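Local coordinates for beta-N-acetylglucosaminidase-like protein Glycoside hydrolase family 20 (Flavobacterium johnsoniae, PDB 6YHH) that probably releases terminal N-acetylglucosamine from chitin fragments by hydrolysis, as a chitobiase of glycoside hydrolase family 20, at residues A[30-35]-A[67-72]. Residues are numbered along the deposited sequence; the frame is centred on the assembly and turned at random. Where two conformers were deposited one is given.
Sequences KVNISG and KLNEFP
Asn32 reaches from strand 31-35 into the loop 67-72 and carries most of the polar contact. Its CB and CG both lie 3.0 Å from Phe71 O. With CG anti to the backbone N (chi1 -170°), the amide is directed into the bend of the loop, where OD1 accepts a hydrogen bond from Phe71 N at 2.9 Å. That bond is fairly straight (161° at the hydrogen), although the donor stands above the carbonyl plane. ND2 gives a weak bond to Asn69 OD1, 3.4 Å away, the two amide planes being turned 49° apart. ND2 also bonds Gln77 OE1 of strand 76-80; with the N-H of Phe71 on OD1, this tells which way round the amide sits. A leucine here has neither OD1 nor ND2, and with the bonds to Phe71, Asn69 and Gln77 gone the loop would probably sit less firmly on strand 31-35.

Beside it, Asn69 N donates 2.9 Å to Ile33 O, nearly along the C=O axis, and a water accepts from both Ile33 N and Glu70 N and bridges them to Lys67 O. A second water joins Val31 O to Glu70 OE1. Toward Gly35, Leu68 CD2 meets Ile33 CG2 at 3.8 Å, the side chains crossing at about a right angle. At the other end, Lys30 lays CD over one face of the Phe71 ring, 3.8 Å from its centroid, in a CH-pi contact; bends at chi3 and chi4 carry NZ back to Asn28 O.

Strand 31-35, helix 40-56 and the parallel neighbouring strand 76-80 form a beta-alpha-beta crossover in the family's domain 2, away from the predicted proton donor Glu317. The loop 67-72 lies in its return connection, and Phe42 of helix 40-56 touches both Ile33 and Leu68.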
loop_
_atom_site.group_PDB
_atom_site.type_symbol
_atom_site.label_atom_id
_atom_site.label_comp_id
_atom_site.label_asym_id
_atom_site.label_seq_id
_atom_site.Cartn_x
_atom_site.Cartn_y
_atom_site.Cartn_z
ATOM N N LYS A 30 -23.348 -16.807 10.951
ATOM C CA LYS A 30 -23.832 -15.464 11.075
ATOM C C LYS A 30 -23.525 -14.864 12.438
ATOM O O LYS A 30 -23.248 -15.605 13.409
ATOM C CB LYS A 30 -25.396 -15.441 10.834
ATOM C CG LYS A 30 -25.838 -15.832 9.443
ATOM C CD LYS A 30 -27.360 -15.729 9.244
ATOM C CE LYS A 30 -28.063 -17.056 9.615
ATOM N NZ LYS A 30 -27.667 -18.414 9.041
ATOM N N VAL A 31 -23.607 -13.538 12.506
ATOM C CA VAL A 31 -23.360 -12.740 13.681
ATOM C C VAL A 31 -24.556 -11.886 14.053
ATOM O O VAL A 31 -25.265 -11.326 13.218
ATOM C CB VAL A 31 -22.064 -11.883 13.554
ATOM C CG1 VAL A 31 -22.212 -10.822 12.487
ATOM C CG2 VAL A 31 -21.672 -11.255 14.874
ATOM N N ASN A 32 -24.742 -11.746 15.359
ATOM C CA ASN A 32 -25.813 -10.951 15.956
ATOM C C ASN A 32 -25.254 -10.176 17.115
ATOM O O ASN A 32 -24.390 -10.731 17.829
ATOM C CB ASN A 32 -26.897 -11.897 16.497
ATOM C CG ASN A 32 -28.146 -11.150 16.902
ATOM O OD1 ASN A 32 -28.741 -10.427 16.093
ATOM N ND2 ASN A 32 -28.529 -11.287 18.210
ATOM N N ILE A 33 -25.753 -8.967 17.285
ATOM C CA ILE A 33 -25.302 -8.063 18.294
ATOM C C ILE A 33 -26.503 -7.644 19.155
ATOM O O ILE A 33 -27.556 -7.272 18.611
ATOM C CB ILE A 33 -24.673 -6.776 17.725
ATOM C CG1 ILE A 33 -23.593 -7.095 16.672
ATOM C CG2 ILE A 33 -24.097 -5.936 18.842
ATOM C CD1 ILE A 33 -23.219 -5.845 15.931
ATOM N N SER A 34 -26.291 -7.620 20.462
ATOM C CA SER A 34 -27.344 -7.281 21.416
ATOM C C SER A 34 -26.853 -6.395 22.527
ATOM O O SER A 34 -25.646 -6.120 22.690
ATOM C CB SER A 34 -27.964 -8.547 21.996
ATOM O OG SER A 34 -27.037 -9.230 22.814
ATOM N N GLY A 35 -27.820 -5.839 23.253
ATOM C CA GLY A 35 -27.478 -4.991 24.343
ATOM C C GLY A 35 -27.511 -3.537 23.993
ATOM O O GLY A 35 -28.430 -3.019 23.291
ATOM N N LYS A 67 -27.342 -2.867 12.514
ATOM C CA LYS A 67 -28.333 -2.759 13.636
ATOM C C LYS A 67 -28.194 -3.919 14.601
ATOM O O LYS A 67 -27.644 -4.970 14.302
ATOM C CB LYS A 67 -29.756 -2.806 13.052
ATOM C CG LYS A 67 -30.171 -1.681 12.066
ATOM C CD LYS A 67 -31.550 -1.955 11.410
ATOM N N LEU A 68 -28.766 -3.702 15.779
ATOM C CA LEU A 68 -28.922 -4.746 16.746
ATOM C C LEU A 68 -29.944 -5.770 16.306
ATOM O O LEU A 68 -30.927 -5.447 15.624
ATOM C CB LEU A 68 -29.319 -4.161 18.111
ATOM C CG LEU A 68 -28.436 -3.070 18.703
ATOM C CD1 LEU A 68 -29.077 -2.412 19.941
ATOM C CD2 LEU A 68 -27.061 -3.570 19.049
ATOM N N ASN A 69 -29.726 -6.954 16.780
ATOM C CA ASN A 69 -30.627 -8.071 16.651
ATOM C C ASN A 69 -31.056 -8.377 15.251
ATOM O O ASN A 69 -32.183 -8.737 14.940
ATOM C CB ASN A 69 -31.801 -7.906 17.616
ATOM C CG ASN A 69 -31.353 -8.140 19.068
ATOM O OD1 ASN A 69 -30.891 -9.280 19.489
ATOM N ND2 ASN A 69 -31.391 -7.120 19.777
ATOM N N GLU A 70 -30.090 -8.365 14.377
ATOM C CA GLU A 70 -30.332 -8.713 13.009
ATOM C C GLU A 70 -30.622 -10.162 12.814
ATOM O O GLU A 70 -31.372 -10.461 11.871
ATOM C CB GLU A 70 -29.139 -8.316 12.083
ATOM C CG GLU A 70 -28.938 -6.864 11.941
ATOM C CD GLU A 70 -27.686 -6.449 11.147
ATOM O OE1 GLU A 70 -26.803 -7.310 10.924
ATOM O OE2 GLU A 70 -27.638 -5.246 10.742
ATOM N N PHE A 71 -30.051 -11.051 13.635
ATOM C CA PHE A 71 -30.202 -12.526 13.534
ATOM C C PHE A 71 -30.170 -13.169 14.916
ATOM O O PHE A 71 -29.127 -13.594 15.418
ATOM C CB PHE A 71 -29.096 -13.177 12.689
ATOM C CG PHE A 71 -29.233 -12.919 11.254
ATOM C CD1 PHE A 71 -30.169 -13.662 10.480
ATOM C CD2 PHE A 71 -28.518 -11.884 10.661
ATOM C CE1 PHE A 71 -30.342 -13.375 9.127
ATOM C CE2 PHE A 71 -28.683 -11.587 9.276
ATOM C CZ PHE A 71 -29.597 -12.355 8.513
ATOM N N PRO A 72 -31.332 -13.239 15.584
ATOM C CA PRO A 72 -31.220 -13.572 16.998
ATOM C C PRO A 72 -30.762 -14.990 17.297
ATOM O O PRO A 72 -30.308 -15.251 18.424
ATOM C CB PRO A 72 -32.646 -13.223 17.519
ATOM C CG PRO A 72 -32.928 -11.964 16.716
ATOM C CD PRO A 72 -32.561 -12.443 15.320
HETATM O O HOH W 1 -25.599 -8.688 12.997
HETATM O O HOH W 2 -27.198 -7.721 15.057
HETATM O O HOH W 3 -30.643 -6.387 22.410
#